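Local coordinates for sporulation and cell division protein SsgA (Streptomyces sp. Ag82_O1-9, PDB 6SLC) that probably takes part in sporulation-specific cell division in Streptomyces, where the related SsgB recruits FtsZ, at residues A[98-106]-A[117-125]. Residues are numbered along the deposited sequence; the frame is centred on the assembly and turned at random.
Sequences SHGQGVVCI and LEAPARALE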
ATOM      1  N   SER A  98     -14.355  10.932 -28.701  1.00 91.86           N
ATOM      2  CA  SER A  98     -13.238  11.847 -29.035  1.00 96.37           C
ATOM      3  C   SER A  98     -12.178  11.069 -29.813  1.00 86.52           C
ATOM      4  O   SER A  98     -11.946   9.893 -29.487  1.00 91.45           O
ATOM      5  CB  SER A  98     -12.706  12.550 -27.808  1.00 97.86           C
ATOM      6  OG  SER A  98     -11.909  11.690 -27.011  1.00106.16           O
ATOM      7  N   HIS A  99     -11.673  11.679 -30.886  1.00 91.02           N
ATOM      8  CA  HIS A  99     -10.715  11.068 -31.847  1.00 98.19           C
ATOM      9  C   HIS A  99     -11.253   9.706 -32.308  1.00 97.52           C
ATOM     10  O   HIS A  99     -10.441   8.795 -32.481  1.00 85.52           O
ATOM     11  CB  HIS A  99      -9.325  11.039 -31.202  1.00 99.86           C
ATOM     12  CG  HIS A  99      -8.879  12.407 -30.804  1.00109.14           C
ATOM     13  ND1 HIS A  99      -8.433  12.722 -29.533  1.00114.80           N
ATOM     14  CD2 HIS A  99      -8.865  13.562 -31.502  1.00109.37           C
ATOM     15  CE1 HIS A  99      -8.139  14.005 -29.476  1.00107.39           C
ATOM     16  NE2 HIS A  99      -8.390  14.542 -30.673  1.00107.65           N
ATOM     17  N   GLY A 100     -12.578   9.595 -32.487  1.00100.31           N
ATOM     18  CA  GLY A 100     -13.273   8.402 -33.015  1.00 95.18           C
ATOM     19  C   GLY A 100     -13.281   7.217 -32.057  1.00 97.33           C
ATOM     20  O   GLY A 100     -13.459   6.073 -32.518  1.00100.98           O
ATOM     21  N   GLN A 101     -13.094   7.452 -30.760  1.00 95.27           N
ATOM     22  CA  GLN A 101     -13.135   6.389 -29.719  1.00 85.76           C
ATOM     23  C   GLN A 101     -14.209   6.793 -28.706  1.00 83.50           C
ATOM     24  O   GLN A 101     -14.368   8.020 -28.454  1.00 85.91           O
ATOM     25  CB  GLN A 101     -11.729   6.222 -29.135  1.00 84.80           C
ATOM     26  CG  GLN A 101     -11.605   5.304 -27.922  1.00 85.04           C
ATOM     27  CD  GLN A 101     -10.242   5.408 -27.264  1.00 81.42           C
ATOM     28  OE1 GLN A 101      -9.724   6.499 -27.021  1.00 72.98           O
ATOM     29  NE2 GLN A 101      -9.639   4.268 -26.957  1.00 65.68           N
ATOM     30  N   GLY A 102     -15.012   5.817 -28.277  1.00 76.95           N
ATOM     31  CA  GLY A 102     -15.967   5.991 -27.170  1.00 76.08           C
ATOM     32  C   GLY A 102     -15.227   6.293 -25.877  1.00 73.42           C
ATOM     33  O   GLY A 102     -14.270   5.575 -25.561  1.00 72.60           O
ATOM     34  N   VAL A 103     -15.637   7.345 -25.170  1.00 70.42           N
ATOM     35  CA  VAL A 103     -14.999   7.790 -23.903  1.00 71.28           C
ATOM     36  C   VAL A 103     -16.086   8.025 -22.861  1.00 69.82           C
ATOM     37  O   VAL A 103     -17.240   8.287 -23.237  1.00 64.68           O
ATOM     38  CB  VAL A 103     -14.149   9.054 -24.106  1.00 71.45           C
ATOM     39  CG1 VAL A 103     -12.971   8.777 -25.030  1.00 70.56           C
ATOM     40  CG2 VAL A 103     -14.998  10.214 -24.601  1.00 73.64           C
ATOM     41  N   VAL A 104     -15.715   7.907 -21.594  1.00 70.24           N
ATOM     42  CA  VAL A 104     -16.540   8.392 -20.463  1.00 66.51           C
ATOM     43  C   VAL A 104     -15.849   9.656 -19.957  1.00 68.24           C
ATOM     44  O   VAL A 104     -14.637   9.621 -19.676  1.00 70.59           O
ATOM     45  CB  VAL A 104     -16.704   7.305 -19.392  1.00 64.53           C
ATOM     46  CG1 VAL A 104     -17.365   7.830 -18.137  1.00 62.42           C
ATOM     47  CG2 VAL A 104     -17.484   6.129 -19.940  1.00 69.51           C
ATOM     48  N   CYS A 105     -16.586  10.757 -19.935  1.00 68.81           N
ATOM     49  CA  CYS A 105     -16.090  12.055 -19.435  1.00 68.35           C
ATOM     50  C   CYS A 105     -16.304  12.065 -17.922  1.00 63.69           C
ATOM     51  O   CYS A 105     -17.398  11.684 -17.484  1.00 66.48           O
ATOM     52  CB  CYS A 105     -16.782  13.197 -20.165  1.00 71.13           C
ATOM     53  SG  CYS A 105     -16.308  13.336 -21.914  1.00 76.19           S
ATOM     54  N   ILE A 106     -15.260  12.391 -17.161  1.00 65.40           N
ATOM     55  CA  ILE A 106     -15.300  12.484 -15.675  1.00 64.08           C
ATOM     56  C   ILE A 106     -14.903  13.911 -15.278  1.00 64.18           C
ATOM     57  O   ILE A 106     -13.722  14.280 -15.431  1.00 60.81           O
ATOM     58  CB  ILE A 106     -14.409  11.406 -15.033  1.00 61.91           C
ATOM     59  CG1 ILE A 106     -14.740  10.020 -15.597  1.00 60.43           C
ATOM     60  CG2 ILE A 106     -14.529  11.455 -13.516  1.00 62.23           C
ATOM     61  CD1 ILE A 106     -13.822   8.898 -15.129  1.00 60.48           C
ATOM     62  N   LEU A 117     -11.590  14.754 -17.113  1.00 60.59           N
ATOM     63  CA  LEU A 117     -10.810  13.576 -17.565  1.00 63.70           C
ATOM     64  C   LEU A 117     -11.642  12.796 -18.585  1.00 64.71           C
ATOM     65  O   LEU A 117     -12.882  12.749 -18.435  1.00 64.24           O
ATOM     66  CB  LEU A 117     -10.443  12.713 -16.352  1.00 66.49           C
ATOM     67  CG  LEU A 117      -9.458  13.343 -15.366  1.00 67.86           C
ATOM     68  CD1 LEU A 117      -9.556  12.687 -14.012  1.00 71.94           C
ATOM     69  CD2 LEU A 117      -8.040  13.219 -15.861  1.00 71.06           C
ATOM     70  N   GLU A 118     -10.967  12.227 -19.589  1.00 64.78           N
ATOM     71  CA  GLU A 118     -11.569  11.271 -20.554  1.00 67.39           C
ATOM     72  C   GLU A 118     -10.975   9.895 -20.273  1.00 65.35           C
ATOM     73  O   GLU A 118      -9.733   9.775 -20.256  1.00 63.77           O
ATOM     74  CB  GLU A 118     -11.325  11.684 -22.005  1.00 72.86           C
ATOM     75  CG  GLU A 118     -12.128  12.912 -22.410  1.00 83.84           C
ATOM     76  CD  GLU A 118     -11.919  13.392 -23.836  1.00 86.55           C
ATOM     77  OE1 GLU A 118     -11.062  12.808 -24.553  1.00 85.34           O
ATOM     78  OE2 GLU A 118     -12.625  14.342 -24.225  1.00 83.03           O
ATOM     79  N   ALA A 119     -11.844   8.919 -20.010  1.00 56.58           N
ATOM     80  CA  ALA A 119     -11.492   7.492 -19.897  1.00 54.45           C
ATOM     81  C   ALA A 119     -11.941   6.773 -21.166  1.00 53.02           C
ATOM     82  O   ALA A 119     -13.023   7.020 -21.682  1.00 56.83           O
ATOM     83  CB  ALA A 119     -12.145   6.921 -18.665  1.00 52.89           C
ATOM     84  N   PRO A 120     -11.149   5.828 -21.696  1.00 53.09           N
ATOM     85  CA  PRO A 120     -11.619   4.971 -22.779  1.00 58.77           C
ATOM     86  C   PRO A 120     -12.754   4.064 -22.274  1.00 57.73           C
ATOM     87  O   PRO A 120     -12.552   3.330 -21.315  1.00 54.15           O
ATOM     88  CB  PRO A 120     -10.351   4.210 -23.198  1.00 59.05           C
ATOM     89  CG  PRO A 120      -9.480   4.211 -21.959  1.00 55.47           C
ATOM     90  CD  PRO A 120      -9.772   5.530 -21.288  1.00 57.55           C
ATOM     91  N   ALA A 121     -13.912   4.153 -22.931  1.00 61.56           N
ATOM     92  CA  ALA A 121     -15.188   3.499 -22.544  1.00 59.72           C
ATOM     93  C   ALA A 121     -15.010   1.979 -22.517  1.00 56.59           C
ATOM     94  O   ALA A 121     -15.421   1.339 -21.527  1.00 63.58           O
ATOM     95  CB  ALA A 121     -16.292   3.926 -23.481  1.00 56.77           C
ATOM     96  N   ARG A 122     -14.427   1.415 -23.565  1.00 60.01           N
ATOM     97  CA  ARG A 122     -14.282  -0.062 -23.699  1.00 67.68           C
ATOM     98  C   ARG A 122     -13.526  -0.592 -22.477  1.00 59.73           C
ATOM     99  O   ARG A 122     -14.030  -1.530 -21.841  1.00 59.07           O
ATOM    100  CB  ARG A 122     -13.552  -0.454 -24.992  1.00 82.38           C
ATOM    101  CG  ARG A 122     -14.402  -1.154 -26.041  1.00 98.68           C
ATOM    102  CD  ARG A 122     -13.630  -1.267 -27.352  1.00120.32           C
ATOM    103  NE  ARG A 122     -14.210  -2.216 -28.300  1.00138.81           N
ATOM    104  CZ  ARG A 122     -14.011  -2.221 -29.626  1.00143.60           C
ATOM    105  NH1 ARG A 122     -13.245  -1.311 -30.207  1.00136.86           N
ATOM    106  NH2 ARG A 122     -14.597  -3.141 -30.375  1.00143.70           N
ATOM    107  N   ALA A 123     -12.354  -0.021 -22.179  1.00 61.17           N
ATOM    108  CA  ALA A 123     -11.458  -0.465 -21.082  1.00 58.49           C
ATOM    109  C   ALA A 123     -12.170  -0.277 -19.736  1.00 55.51           C
ATOM    110  O   ALA A 123     -12.124  -1.200 -18.903  1.00 50.98           O
ATOM    111  CB  ALA A 123     -10.157   0.295 -21.120  1.00 58.58           C
ATOM    112  N   LEU A 124     -12.828   0.866 -19.532  1.00 50.94           N
ATOM    113  CA  LEU A 124     -13.588   1.103 -18.283  1.00 51.67           C
ATOM    114  C   LEU A 124     -14.654   0.021 -18.113  1.00 53.47           C
ATOM    115  O   LEU A 124     -14.747  -0.541 -16.986  1.00 54.33           O
ATOM    116  CB  LEU A 124     -14.220   2.491 -18.290  1.00 52.62           C
ATOM    117  CG  LEU A 124     -15.005   2.806 -17.029  1.00 53.16           C
ATOM    118  CD1 LEU A 124     -14.140   2.590 -15.795  1.00 50.68           C
ATOM    119  CD2 LEU A 124     -15.540   4.226 -17.097  1.00 56.20           C
ATOM    120  N   GLU A 125     -15.410  -0.272 -19.178  1.00 57.39           N
ATOM    121  CA  GLU A 125     -16.544  -1.234 -19.133  1.00 57.08           C
ATOM    122  C   GLU A 125     -16.003  -2.638 -18.835  1.00 53.62           C
ATOM    123  O   GLU A 125     -16.630  -3.385 -18.071  1.00 54.36           O
ATOM    124  CB  GLU A 125     -17.350  -1.219 -20.430  1.00 64.74           C
ATOM    125  CG  GLU A 125     -18.505  -2.219 -20.421  1.00 77.88           C
ATOM    126  CD  GLU A 125     -19.724  -1.873 -21.268  1.00 88.90           C
ATOM    127  OE1 GLU A 125     -19.533  -1.425 -22.413  1.00 86.68           O
ATOM    128  OE2 GLU A 125     -20.862  -2.024 -20.763  1.00 94.90           O
TER
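The carboxylate of E118 takes a hydrogen bond from S98, whose OG meets OE1 at 2.8 Å from above the carboxylate plane, 47° out of it. The glutamate chain runs extended beyond CG (chi2 179°), long enough to pass V103 and reach the short serine hydroxyl. The Q101 side chain lies side by side with P120, pointing the same way, its NE2 3.8 Å from P120 CB. Strands 101-109 and 114-120 are the arms of an antiparallel beta hairpin within the curved sheet of this beta-barrel protein. V104 pairs with A119 and I106 with L117, each through two backbone bonds; V104 N to A119 O is 2.8 Å. C105 and E118 share one face of the sheet, while V104, I106, L117 and A119 turn to the opposite face, apolar residues that suit a core. Proline costs the hairpin no bond at P120, which stands opposite V103 in a non-hydrogen-bonded pair and is the N-cap of helix 121-134. The next amide, A121 N, bonds G102 O at 3.0 Å, although 40° above the carbonyl plane. A121's small methyl fits against G102, 3.3 Å from its O. Further along the helix, L124 crosses V104 nearly at right angles, CD2 3.9 Å from CG2.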